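Side-chain contacts in guanine nucleotide exchange protein (Legionella pneumophila, PDB 1XSZ), which probably acts as a guanine nucleotide exchange factor for ADP-ribosylation factors, with a capping domain that covers its Sec7 active site: residues A[139-144]-A[187-192]; A[216-221]-A[294-299]; A[223-228]-A[262-267]. All coordinates share one frame; numbering follows the deposited sequence.

Interaction 1: residues A[139-144]-A[187-192]; sequences FQTIML and SEIKAK
OG1 of Thr141 turns back onto its own helix and is hydrogen-bonded to the carbonyl O of Leu137, about one turn earlier, while the methyl of the same residue meets Ile189. That division follows from the first torsion: with chi1 at -58°, OG1 lies beside the backbone N and CG2 lies anti to it. The polar atom of this buried residue is thus supplied locally, and only carbon is presented to the facing helix. CG2 of Thr141 comes 4.2 Å from CG1 of Ile189, the longer of the two contacts; the closer is CD2 of Leu144 to CG2 of Ile189, 3.7 Å. The same Ile189 methyl also lies 4.0 Å from CG of Leu144, so it rests against the fork of the leucine as well as one of its ends. Ile189 therefore divides its branches, CG1 going to the threonine and CG2 to the leucine three residues on, and in both pairs the side chains meet at a slant. No hydrogen bond joins the two segments. Their closest CA atoms are those of Thr141 and Ile189, 7.5 Å apart. The contact belongs to the all-helical Sec7 domain, where helix 131-149 packs beside the end of helix 179-191. His149 NE2 hydrogen-bonds the carbonyl O of Ile189, adding a polar tie between the same two helices. Phe194 from the following loop touches both Thr141 and Ile189, Phe89 of helix 89-98 reaches Thr141, and Met159 touches Leu144.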
ATOM      1  N   PHE A 139     -11.273 -10.223   0.853  1.00 11.67           N
ATOM      2  CA  PHE A 139     -11.616  -8.847   0.537  1.00 11.75           C
ATOM      3  C   PHE A 139     -13.109  -8.571   0.676  1.00 11.47           C
ATOM      4  O   PHE A 139     -13.501  -7.453   1.001  1.00 12.02           O
ATOM      5  CB  PHE A 139     -10.994  -8.391  -0.813  1.00 12.39           C
ATOM      6  CG  PHE A 139     -11.707  -8.854  -2.056  1.00 11.85           C
ATOM      7  CD1 PHE A 139     -12.943  -8.327  -2.408  1.00 13.00           C
ATOM      8  CD2 PHE A 139     -11.076  -9.731  -2.941  1.00 13.70           C
ATOM      9  CE1 PHE A 139     -13.543  -8.653  -3.628  1.00 15.15           C
ATOM     10  CE2 PHE A 139     -11.668 -10.064  -4.165  1.00 14.26           C
ATOM     11  CZ  PHE A 139     -12.903  -9.520  -4.506  1.00 13.83           C
ATOM     12  N   GLN A 140     -13.951  -9.586   0.491  1.00 12.18           N
ATOM     13  CA  GLN A 140     -15.383  -9.388   0.683  1.00 12.50           C
ATOM     14  C   GLN A 140     -15.625  -9.137   2.180  1.00 11.92           C
ATOM     15  O   GLN A 140     -16.430  -8.286   2.546  1.00 13.20           O
ATOM     16  CB  GLN A 140     -16.175 -10.621   0.219  1.00 13.93           C
ATOM     17  CG  GLN A 140     -16.257 -10.804  -1.291  1.00 17.61           C
ATOM     18  CD  GLN A 140     -17.131  -9.767  -1.972  1.00 16.00           C
ATOM     19  OE1 GLN A 140     -18.101  -9.282  -1.397  1.00 20.35           O
ATOM     20  NE2 GLN A 140     -16.803  -9.444  -3.215  1.00 19.84           N
ATOM     21  N   THR A 141     -14.917  -9.864   3.045  1.00 12.13           N
ATOM     22  CA  THR A 141     -15.076  -9.682   4.485  1.00 12.84           C
ATOM     23  C   THR A 141     -14.575  -8.304   4.914  1.00 11.56           C
ATOM     24  O   THR A 141     -15.170  -7.666   5.779  1.00 12.36           O
ATOM     25  CB  THR A 141     -14.341 -10.791   5.266  1.00 12.89           C
ATOM     26  OG1 THR A 141     -14.847 -12.067   4.851  1.00 13.62           O
ATOM     27  CG2 THR A 141     -14.577 -10.637   6.765  1.00 14.16           C
ATOM     28  N   ILE A 142     -13.487  -7.843   4.303  1.00 11.80           N
ATOM     29  CA  ILE A 142     -12.971  -6.514   4.614  1.00 11.14           C
ATOM     30  C   ILE A 142     -14.012  -5.462   4.195  1.00 11.93           C
ATOM     31  O   ILE A 142     -14.271  -4.515   4.935  1.00 11.51           O
ATOM     32  CB  ILE A 142     -11.614  -6.282   3.917  1.00 10.50           C
ATOM     33  CG1 ILE A 142     -10.552  -7.143   4.612  1.00 11.94           C
ATOM     34  CG2 ILE A 142     -11.223  -4.801   3.968  1.00 11.32           C
ATOM     35  CD1 ILE A 142      -9.243  -7.237   3.868  1.00 12.44           C
ATOM     36  N   MET A 143     -14.626  -5.628   3.025  1.00 12.22           N
ATOM     37  CA  MET A 143     -15.652  -4.675   2.609  1.00 12.49           C
ATOM     38  C   MET A 143     -16.855  -4.758   3.543  1.00 12.23           C
ATOM     39  O   MET A 143     -17.450  -3.737   3.899  1.00 12.55           O
ATOM     40  CB  MET A 143     -16.137  -4.946   1.178  1.00 12.63           C
ATOM     41  CG  MET A 143     -15.153  -4.578   0.082  1.00 11.73           C
ATOM     42  SD  MET A 143     -15.902  -4.554  -1.573  1.00 14.20           S
ATOM     43  CE  MET A 143     -16.266  -6.275  -1.809  1.00 14.31           C
ATOM     44  N   LEU A 144     -17.229  -5.975   3.923  1.00 12.08           N
ATOM     45  CA  LEU A 144     -18.373  -6.170   4.802  1.00 11.42           C
ATOM     46  C   LEU A 144     -18.145  -5.508   6.165  1.00 11.33           C
ATOM     47  O   LEU A 144     -19.081  -4.984   6.773  1.00 12.04           O
ATOM     48  CB  LEU A 144     -18.657  -7.670   4.964  1.00 12.40           C
ATOM     49  CG  LEU A 144     -19.896  -8.052   5.769  1.00 12.12           C
ATOM     50  CD1 LEU A 144     -21.140  -7.430   5.142  1.00 15.26           C
ATOM     51  CD2 LEU A 144     -20.025  -9.569   5.791  1.00 13.33           C
ATOM     52  N   SER A 187     -21.947 -13.302  10.730  0.50 12.08           N
ATOM     53  CA  SER A 187     -22.194 -13.061  12.141  0.50 12.23           C
ATOM     54  C   SER A 187     -20.929 -12.701  12.905  0.50 10.36           C
ATOM     55  O   SER A 187     -20.949 -11.831  13.777  0.50 10.42           O
ATOM     56  CB  SER A 187     -22.840 -14.293  12.769  0.50 13.50           C
ATOM     57  OG  SER A 187     -23.011 -14.117  14.164  0.50 18.37           O
ATOM     58  N   GLU A 188     -19.828 -13.365  12.579  0.50 10.31           N
ATOM     59  CA  GLU A 188     -18.572 -13.087  13.253  0.50 10.36           C
ATOM     60  C   GLU A 188     -18.104 -11.659  13.047  0.50 10.51           C
ATOM     61  O   GLU A 188     -17.766 -10.963  14.004  0.50 10.84           O
ATOM     62  CB  GLU A 188     -17.480 -14.019  12.755  0.50 10.34           C
ATOM     63  CG  GLU A 188     -17.517 -15.406  13.332  0.50 10.94           C
ATOM     64  CD  GLU A 188     -16.438 -16.253  12.731  0.50 12.43           C
ATOM     65  OE1 GLU A 188     -16.639 -16.763  11.607  0.50 15.48           O
ATOM     66  OE2 GLU A 188     -15.378 -16.382  13.366  0.50 11.17           O
ATOM     67  N   ILE A 189     -18.080 -11.217  11.794  1.00 12.31           N
ATOM     68  CA  ILE A 189     -17.610  -9.869  11.520  1.00 13.11           C
ATOM     69  C   ILE A 189     -18.611  -8.814  11.988  1.00 12.32           C
ATOM     70  O   ILE A 189     -18.216  -7.709  12.365  1.00 13.37           O
ATOM     71  CB  ILE A 189     -17.229  -9.697  10.016  1.00 11.81           C
ATOM     72  CG1 ILE A 189     -16.392  -8.422   9.835  1.00 12.83           C
ATOM     73  CG2 ILE A 189     -18.471  -9.690   9.137  1.00 14.33           C
ATOM     74  CD1 ILE A 189     -15.077  -8.428  10.626  1.00 13.66           C
ATOM     75  N   LYS A 190     -19.895  -9.154  12.008  1.00 13.55           N
ATOM     76  CA  LYS A 190     -20.898  -8.212  12.490  1.00 13.56           C
ATOM     77  C   LYS A 190     -20.739  -8.032  14.003  1.00 13.88           C
ATOM     78  O   LYS A 190     -20.846  -6.923  14.523  1.00 15.93           O
ATOM     79  CB  LYS A 190     -22.311  -8.724  12.183  1.00 16.19           C
ATOM     80  CG  LYS A 190     -23.411  -7.815  12.723  1.00 17.50           C
ATOM     81  CD  LYS A 190     -24.790  -8.281  12.291  1.00 20.14           C
ATOM     82  CE  LYS A 190     -25.867  -7.411  12.921  1.00 22.62           C
ATOM     83  NZ  LYS A 190     -27.230  -7.813  12.481  1.00 24.18           N
ATOM     84  N   ALA A 191     -20.451  -9.127  14.704  1.00 13.82           N
ATOM     85  CA  ALA A 191     -20.316  -9.087  16.157  1.00 14.63           C
ATOM     86  C   ALA A 191     -19.005  -8.499  16.655  1.00 15.65           C
ATOM     87  O   ALA A 191     -18.952  -7.935  17.746  1.00 17.20           O
ATOM     88  CB  ALA A 191     -20.493 -10.496  16.730  1.00 15.07           C
ATOM     89  N   LYS A 192     -17.951  -8.626  15.861  1.00 14.76           N
ATOM     90  CA  LYS A 192     -16.644  -8.129  16.268  1.00 16.01           C
ATOM     91  C   LYS A 192     -15.894  -7.524  15.084  1.00 14.75           C
ATOM     92  O   LYS A 192     -15.345  -8.244  14.255  1.00 15.15           O
ATOM     93  CB  LYS A 192     -15.837  -9.283  16.870  1.00 18.40           C
ATOM     94  CG  LYS A 192     -14.498  -8.886  17.469  1.00 22.79           C
ATOM     95  CD  LYS A 192     -13.801 -10.103  18.063  1.00 27.96           C
ATOM     96  CE  LYS A 192     -12.465  -9.733  18.677  1.00 30.15           C
ATOM     97  NZ  LYS A 192     -11.810 -10.911  19.313  1.00 32.70           N
TER

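Interaction 2: residues A[216-221]-A[294-299]; sequences STFKKL and PRVIIQ
The ring of Phe218 turns an edge to Val296: CG2 of the valine lies close to the ring plane, 3.6 Å from CD1 and 3.7 Å from CE1. At the end of the ring, CZ is 3.9 Å from CB of Pro294, the two side chains crossing at about a right angle. With CG anti to the backbone N (chi1 178°), Phe218 extends from helix 216-224 past Val296 as far as the proline that precedes strand 295-300. Leu221, almost one turn along, meets the valine tip to tip, its CD2 standing 4.0 Å from CG1 of Val296. Val296 is thus shared: CG2 faces the ring edge, and both methyls lie near Leu221 CD2, CG1 slightly the nearer. Leu221 also touches Ile277 and Val279 of the adjoining strand 274-280, so the helix lies against a face of the antiparallel sheet in the capping domain. The side chain of Arg295 leaves from the other face, where it forms a salt bridge with Glu206 and a cation-pi contact with Tyr280. Every group meeting across the contact is apolar and buried, so helix and strand are held by van der Waals contact and, presumably, the hydrophobic effect, with no hydrogen bond between the segments.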
ATOM      1  N   SER A 216      -6.485  22.769 -10.689  0.50 18.66           N
ATOM      2  CA  SER A 216      -6.488  22.491 -12.122  0.50 19.63           C
ATOM      3  C   SER A 216      -5.669  21.257 -12.486  0.50 18.18           C
ATOM      4  O   SER A 216      -6.081  20.457 -13.328  0.50 19.05           O
ATOM      5  CB  SER A 216      -5.970  23.705 -12.898  0.50 20.16           C
ATOM      6  OG  SER A 216      -4.649  24.039 -12.513  0.50 22.08           O
ATOM      7  N   THR A 217      -4.511  21.100 -11.854  1.00 18.74           N
ATOM      8  CA  THR A 217      -3.656  19.952 -12.128  1.00 18.18           C
ATOM      9  C   THR A 217      -4.332  18.673 -11.655  1.00 16.84           C
ATOM     10  O   THR A 217      -4.281  17.653 -12.338  1.00 18.31           O
ATOM     11  CB  THR A 217      -2.280  20.103 -11.450  1.00 18.83           C
ATOM     12  OG1 THR A 217      -1.622  21.265 -11.972  1.00 20.04           O
ATOM     13  CG2 THR A 217      -1.409  18.885 -11.723  1.00 19.78           C
ATOM     14  N   PHE A 218      -4.971  18.725 -10.490  1.00 17.26           N
ATOM     15  CA  PHE A 218      -5.667  17.551  -9.981  1.00 17.33           C
ATOM     16  C   PHE A 218      -6.761  17.139 -10.959  1.00 17.67           C
ATOM     17  O   PHE A 218      -6.921  15.963 -11.254  1.00 17.05           O
ATOM     18  CB  PHE A 218      -6.305  17.832  -8.618  1.00 17.36           C
ATOM     19  CG  PHE A 218      -7.075  16.665  -8.063  1.00 18.32           C
ATOM     20  CD1 PHE A 218      -6.417  15.631  -7.408  1.00 18.61           C
ATOM     21  CD2 PHE A 218      -8.453  16.579  -8.236  1.00 20.17           C
ATOM     22  CE1 PHE A 218      -7.122  14.523  -6.930  1.00 19.29           C
ATOM     23  CE2 PHE A 218      -9.167  15.475  -7.762  1.00 20.89           C
ATOM     24  CZ  PHE A 218      -8.497  14.446  -7.108  1.00 19.61           C
ATOM     25  N   LYS A 219      -7.510  18.118 -11.461  1.00 18.43           N
ATOM     26  CA  LYS A 219      -8.588  17.832 -12.402  1.00 19.93           C
ATOM     27  C   LYS A 219      -8.069  17.153 -13.663  1.00 19.37           C
ATOM     28  O   LYS A 219      -8.655  16.183 -14.138  1.00 20.88           O
ATOM     29  CB  LYS A 219      -9.323  19.121 -12.770  1.00 21.12           C
ATOM     30  CG  LYS A 219     -10.136  19.709 -11.634  1.00 24.61           C
ATOM     31  CD  LYS A 219     -10.779  21.020 -12.048  1.00 28.64           C
ATOM     32  CE  LYS A 219     -11.668  21.573 -10.950  1.00 30.91           C
ATOM     33  NZ  LYS A 219     -12.815  20.666 -10.673  1.00 34.33           N
ATOM     34  N   LYS A 220      -6.968  17.664 -14.209  1.00 19.37           N
ATOM     35  CA  LYS A 220      -6.390  17.074 -15.413  1.00 19.52           C
ATOM     36  C   LYS A 220      -5.875  15.668 -15.121  1.00 18.63           C
ATOM     37  O   LYS A 220      -5.988  14.762 -15.949  1.00 19.98           O
ATOM     38  CB  LYS A 220      -5.246  17.941 -15.943  1.00 20.46           C
ATOM     39  CG  LYS A 220      -5.691  19.275 -16.528  1.00 23.19           C
ATOM     40  CD  LYS A 220      -4.501  20.058 -17.063  1.00 26.73           C
ATOM     41  CE  LYS A 220      -4.940  21.353 -17.734  1.00 29.79           C
ATOM     42  NZ  LYS A 220      -5.663  22.253 -16.795  1.00 31.72           N
ATOM     43  N   LEU A 221      -5.309  15.491 -13.932  1.00 18.55           N
ATOM     44  CA  LEU A 221      -4.780  14.195 -13.530  1.00 18.64           C
ATOM     45  C   LEU A 221      -5.907  13.177 -13.396  1.00 18.41           C
ATOM     46  O   LEU A 221      -5.797  12.039 -13.853  1.00 18.06           O
ATOM     47  CB  LEU A 221      -4.052  14.327 -12.193  1.00 18.51           C
ATOM     48  CG  LEU A 221      -3.492  13.035 -11.600  1.00 18.84           C
ATOM     49  CD1 LEU A 221      -2.452  12.444 -12.530  1.00 20.35           C
ATOM     50  CD2 LEU A 221      -2.878  13.336 -10.242  1.00 17.31           C
ATOM     51  N   PRO A 294      -9.519  14.055  -0.944  1.00 13.81           N
ATOM     52  CA  PRO A 294      -8.891  13.310  -2.031  1.00 14.24           C
ATOM     53  C   PRO A 294      -7.396  13.292  -1.709  1.00 13.32           C
ATOM     54  O   PRO A 294      -6.911  14.120  -0.922  1.00 13.10           O
ATOM     55  CB  PRO A 294      -9.208  14.158  -3.263  1.00 15.00           C
ATOM     56  CG  PRO A 294      -9.306  15.539  -2.702  1.00 17.12           C
ATOM     57  CD  PRO A 294     -10.082  15.327  -1.431  1.00 13.92           C
ATOM     58  N   ARG A 295      -6.666  12.362  -2.307  1.00 12.89           N
ATOM     59  CA  ARG A 295      -5.237  12.258  -2.062  1.00 13.11           C
ATOM     60  C   ARG A 295      -4.500  11.936  -3.341  1.00 11.92           C
ATOM     61  O   ARG A 295      -5.027  11.232  -4.202  1.00 13.69           O
ATOM     62  CB  ARG A 295      -4.935  11.126  -1.076  1.00 14.30           C
ATOM     63  CG  ARG A 295      -5.678  11.171   0.237  1.00 16.09           C
ATOM     64  CD  ARG A 295      -5.752   9.771   0.833  1.00 17.82           C
ATOM     65  NE  ARG A 295      -4.433   9.212   1.121  1.00 19.30           N
ATOM     66  CZ  ARG A 295      -4.181   7.909   1.215  1.00 20.98           C
ATOM     67  NH1 ARG A 295      -5.153   7.031   1.030  1.00 20.89           N
ATOM     68  NH2 ARG A 295      -2.959   7.489   1.516  1.00 22.44           N
ATOM     69  N   VAL A 296      -3.285  12.453  -3.462  1.00 12.13           N
ATOM     70  CA  VAL A 296      -2.420  12.145  -4.583  1.00 12.20           C
ATOM     71  C   VAL A 296      -1.090  11.778  -3.931  1.00 11.78           C
ATOM     72  O   VAL A 296      -0.558  12.541  -3.122  1.00 11.85           O
ATOM     73  CB  VAL A 296      -2.225  13.344  -5.531  1.00 13.32           C
ATOM     74  CG1 VAL A 296      -1.205  12.987  -6.608  1.00 15.34           C
ATOM     75  CG2 VAL A 296      -3.563  13.729  -6.171  1.00 14.05           C
ATOM     76  N   ILE A 297      -0.577  10.594  -4.247  1.00 11.51           N
ATOM     77  CA  ILE A 297       0.686  10.127  -3.692  1.00 12.10           C
ATOM     78  C   ILE A 297       1.654   9.938  -4.852  1.00 11.23           C
ATOM     79  O   ILE A 297       1.385   9.164  -5.777  1.00 12.38           O
ATOM     80  CB  ILE A 297       0.510   8.788  -2.927  1.00 12.55           C
ATOM     81  CG1 ILE A 297      -0.474   8.977  -1.765  1.00 14.52           C
ATOM     82  CG2 ILE A 297       1.858   8.310  -2.410  1.00 13.49           C
ATOM     83  CD1 ILE A 297      -0.800   7.698  -1.005  1.00 16.22           C
ATOM     84  N   ILE A 298       2.776  10.650  -4.799  1.00 12.53           N
ATOM     85  CA  ILE A 298       3.787  10.608  -5.850  1.00 12.15           C
ATOM     86  C   ILE A 298       5.078  10.029  -5.300  1.00 12.11           C
ATOM     87  O   ILE A 298       5.616  10.532  -4.312  1.00 11.99           O
ATOM     88  CB  ILE A 298       4.051  12.030  -6.394  1.00 12.74           C
ATOM     89  CG1 ILE A 298       2.738  12.636  -6.893  1.00 13.97           C
ATOM     90  CG2 ILE A 298       5.086  11.986  -7.503  1.00 14.23           C
ATOM     91  CD1 ILE A 298       2.851  14.079  -7.365  1.00 14.71           C
ATOM     92  N   GLN A 299       5.575   8.977  -5.941  1.00 12.52           N
ATOM     93  CA  GLN A 299       6.788   8.315  -5.481  1.00 13.89           C
ATOM     94  C   GLN A 299       7.811   8.105  -6.581  1.00 14.00           C
ATOM     95  O   GLN A 299       7.479   7.635  -7.666  1.00 15.48           O
ATOM     96  CB  GLN A 299       6.436   6.953  -4.875  1.00 14.88           C
ATOM     97  CG  GLN A 299       5.446   7.035  -3.731  1.00 15.03           C
ATOM     98  CD  GLN A 299       4.913   5.682  -3.305  1.00 15.51           C
ATOM     99  OE1 GLN A 299       4.930   4.718  -4.073  1.00 18.33           O
ATOM    100  NE2 GLN A 299       4.410   5.610  -2.082  1.00 13.60           N
TER

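Interaction 3: residues A[223-228]-A[262-267]; sequences SFLHST and GTITLT
Leu225 lays its CD2 methyl over the outer arm of Ile264, 3.7 Å from both CG1 and CD1, so that one leucine branch covers two successive carbons of the isoleucine. Phe224 takes the same side chain from another direction. Its CD1 is 3.7 Å from CD1 of Ile264, in an approach that is oblique to the ring, and its CE1 stands 4.1 Å from CG2. Ile264 is therefore met by the consecutive residues Phe224 and Leu225, with its delta methyl touching both. The phenylalanine reaches the strand because its CG lies anti to the backbone N (chi1 -172°), which carries the ring outward from the helix. Leu225 also skirts the backbone of Gly262, its CD2 lying 4.5 Å from C of that residue; lacking a side chain, the glycine lets the leucine methyl approach its backbone. A type I turn runs from Phe224 to Ser227. Two donors of Ser227 grip the carbonyl O of Phe224: OG at 2.7 Å and the backbone N at 3.1 Å. The hydroxyl donor makes a C=O...OG angle of 119° and is tilted 19° from the carbonyl plane. The same OG stands 3.6 Å above the plane of the Phe224 ring, displaced toward its rim. Val230, Ile232 and Val235 also touch this phenylalanine, as does Thr245 of the edge strand 243-248, while Gln249 NE2 hydrogen-bonds the carbonyl O of Leu225. The contact packs the region of helix 216-224 onto the antiparallel sheet of the RalF capping domain. No hydrogen bond crosses to strand 260-268; the Ser227 bonds are local to the turn, and the join is hydrocarbon packing.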
ATOM      1  N   SER A 223      -8.836  13.205 -14.838  0.50 20.03           N
ATOM      2  CA  SER A 223      -9.358  12.885 -16.162  0.50 20.45           C
ATOM      3  C   SER A 223      -8.413  11.970 -16.932  0.50 19.41           C
ATOM      4  O   SER A 223      -8.850  11.092 -17.677  0.50 19.83           O
ATOM      5  CB  SER A 223      -9.588  14.171 -16.959  0.50 20.54           C
ATOM      6  OG  SER A 223     -10.054  13.885 -18.266  0.50 23.52           O
ATOM      7  N   PHE A 224      -7.113  12.176 -16.746  1.00 19.66           N
ATOM      8  CA  PHE A 224      -6.101  11.379 -17.423  1.00 19.17           C
ATOM      9  C   PHE A 224      -6.241   9.884 -17.143  1.00 21.33           C
ATOM     10  O   PHE A 224      -5.885   9.055 -17.977  1.00 21.81           O
ATOM     11  CB  PHE A 224      -4.706  11.868 -17.021  1.00 19.28           C
ATOM     12  CG  PHE A 224      -3.591  11.238 -17.802  1.00 18.00           C
ATOM     13  CD1 PHE A 224      -3.025  10.033 -17.396  1.00 18.92           C
ATOM     14  CD2 PHE A 224      -3.109  11.847 -18.958  1.00 18.92           C
ATOM     15  CE1 PHE A 224      -1.999   9.445 -18.126  1.00 19.55           C
ATOM     16  CE2 PHE A 224      -2.084  11.266 -19.695  1.00 18.60           C
ATOM     17  CZ  PHE A 224      -1.526  10.065 -19.282  1.00 19.57           C
ATOM     18  N   LEU A 225      -6.764   9.544 -15.968  1.00 21.40           N
ATOM     19  CA  LEU A 225      -6.941   8.147 -15.586  1.00 22.41           C
ATOM     20  C   LEU A 225      -7.752   7.333 -16.592  1.00 23.27           C
ATOM     21  O   LEU A 225      -7.495   6.145 -16.786  1.00 23.73           O
ATOM     22  CB  LEU A 225      -7.599   8.060 -14.209  1.00 21.48           C
ATOM     23  CG  LEU A 225      -6.705   8.498 -13.048  1.00 22.04           C
ATOM     24  CD1 LEU A 225      -7.516   8.548 -11.770  1.00 22.44           C
ATOM     25  CD2 LEU A 225      -5.542   7.533 -12.909  1.00 22.31           C
ATOM     26  N   HIS A 226      -8.730   7.965 -17.229  1.00 25.29           N
ATOM     27  CA  HIS A 226      -9.549   7.258 -18.208  1.00 28.04           C
ATOM     28  C   HIS A 226      -9.355   7.804 -19.616  1.00 28.49           C
ATOM     29  O   HIS A 226     -10.248   7.704 -20.458  1.00 29.37           O
ATOM     30  CB  HIS A 226     -11.030   7.329 -17.823  1.00 31.81           C
ATOM     31  CG  HIS A 226     -11.589   8.717 -17.805  1.00 34.82           C
ATOM     32  ND1 HIS A 226     -11.217   9.659 -16.871  1.00 37.63           N
ATOM     33  CD2 HIS A 226     -12.502   9.320 -18.604  1.00 36.93           C
ATOM     34  CE1 HIS A 226     -11.877  10.782 -17.093  1.00 38.14           C
ATOM     35  NE2 HIS A 226     -12.663  10.602 -18.140  1.00 38.71           N
ATOM     36  N   SER A 227      -8.181   8.375 -19.869  1.00 28.46           N
ATOM     37  CA  SER A 227      -7.870   8.936 -21.178  1.00 28.28           C
ATOM     38  C   SER A 227      -7.149   7.917 -22.050  1.00 28.80           C
ATOM     39  O   SER A 227      -6.657   6.897 -21.560  1.00 27.92           O
ATOM     40  CB  SER A 227      -6.989  10.179 -21.028  1.00 27.84           C
ATOM     41  OG  SER A 227      -5.689   9.823 -20.587  1.00 30.39           O
ATOM     42  N   THR A 228      -7.088   8.203 -23.347  1.00 29.19           N
ATOM     43  CA  THR A 228      -6.419   7.329 -24.300  1.00 29.49           C
ATOM     44  C   THR A 228      -5.583   8.167 -25.266  1.00 28.33           C
ATOM     45  O   THR A 228      -6.066   9.153 -25.821  1.00 28.61           O
ATOM     46  CB  THR A 228      -7.438   6.507 -25.122  1.00 30.45           C
ATOM     47  OG1 THR A 228      -8.314   5.799 -24.236  1.00 31.89           O
ATOM     48  CG2 THR A 228      -6.716   5.504 -26.009  1.00 32.85           C
ATOM     49  N   GLY A 262      -6.686   4.455  -9.095  1.00 14.47           N
ATOM     50  CA  GLY A 262      -5.638   3.960  -9.967  1.00 14.62           C
ATOM     51  C   GLY A 262      -4.268   4.583  -9.766  1.00 13.82           C
ATOM     52  O   GLY A 262      -4.116   5.577  -9.043  1.00 14.07           O
ATOM     53  N   THR A 263      -3.270   3.985 -10.407  1.00 14.28           N
ATOM     54  CA  THR A 263      -1.892   4.453 -10.344  1.00 15.00           C
ATOM     55  C   THR A 263      -1.349   4.662 -11.752  1.00 16.63           C
ATOM     56  O   THR A 263      -1.495   3.800 -12.621  1.00 17.90           O
ATOM     57  CB  THR A 263      -0.982   3.437  -9.632  1.00 15.76           C
ATOM     58  OG1 THR A 263      -1.442   3.250  -8.292  1.00 17.39           O
ATOM     59  CG2 THR A 263       0.460   3.930  -9.607  1.00 17.84           C
ATOM     60  N   ILE A 264      -0.735   5.816 -11.971  1.00 16.22           N
ATOM     61  CA  ILE A 264      -0.142   6.137 -13.261  1.00 17.07           C
ATOM     62  C   ILE A 264       1.361   5.995 -13.089  1.00 17.69           C
ATOM     63  O   ILE A 264       1.930   6.522 -12.132  1.00 18.38           O
ATOM     64  CB  ILE A 264      -0.446   7.591 -13.675  1.00 16.12           C
ATOM     65  CG1 ILE A 264      -1.957   7.821 -13.703  1.00 19.06           C
ATOM     66  CG2 ILE A 264       0.182   7.890 -15.038  1.00 18.27           C
ATOM     67  CD1 ILE A 264      -2.354   9.276 -13.812  1.00 20.25           C
ATOM     68  N   THR A 265       2.004   5.266 -13.992  1.00 18.19           N
ATOM     69  CA  THR A 265       3.447   5.105 -13.921  1.00 17.86           C
ATOM     70  C   THR A 265       4.083   5.900 -15.054  1.00 18.36           C
ATOM     71  O   THR A 265       3.771   5.689 -16.231  1.00 19.11           O
ATOM     72  CB  THR A 265       3.873   3.626 -14.032  1.00 18.87           C
ATOM     73  OG1 THR A 265       3.318   2.890 -12.933  1.00 20.79           O
ATOM     74  CG2 THR A 265       5.389   3.502 -13.989  1.00 21.28           C
ATOM     75  N   LEU A 266       4.949   6.836 -14.684  1.00 18.64           N
ATOM     76  CA  LEU A 266       5.649   7.677 -15.651  1.00 18.91           C
ATOM     77  C   LEU A 266       7.061   7.154 -15.845  1.00 19.67           C
ATOM     78  O   LEU A 266       7.781   6.912 -14.879  1.00 19.37           O
ATOM     79  CB  LEU A 266       5.726   9.124 -15.159  1.00 17.82           C
ATOM     80  CG  LEU A 266       4.445   9.954 -15.114  1.00 18.30           C
ATOM     81  CD1 LEU A 266       3.461   9.366 -14.121  1.00 21.53           C
ATOM     82  CD2 LEU A 266       4.795  11.376 -14.731  1.00 19.87           C
ATOM     83  N   THR A 267       7.461   6.985 -17.098  1.00 20.06           N
ATOM     84  CA  THR A 267       8.799   6.504 -17.395  1.00 22.72           C
ATOM     85  C   THR A 267       9.406   7.343 -18.508  1.00 23.90           C
ATOM     86  O   THR A 267       8.806   7.498 -19.572  1.00 23.37           O
ATOM     87  CB  THR A 267       8.784   5.029 -17.851  1.00 24.27           C
ATOM     88  OG1 THR A 267       8.137   4.224 -16.859  1.00 24.63           O
ATOM     89  CG2 THR A 267      10.204   4.525 -18.051  1.00 25.92           C
TER

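Overall arrangement
Running from the N terminus, the chain first closes interaction 1, which brings helices 131-149 and 179-191 together across 42 intervening residues that contain no strand. That loop is complete before either of the other two opens, and the centre of interaction 1 lies about 32 Å from that of interaction 2 and about 33 Å from that of interaction 3. Helix 216-224 then opens both remaining contacts. Interaction 3 closes first, at strand 260-268, within the longer loop that interaction 2 completes at strand 295-300. These two adjoin, with Leu221 CD1 3.4 Å from Ile264 CD1, and together they seat one helix against strands 260-268 and 295-300, with 274-280 between them.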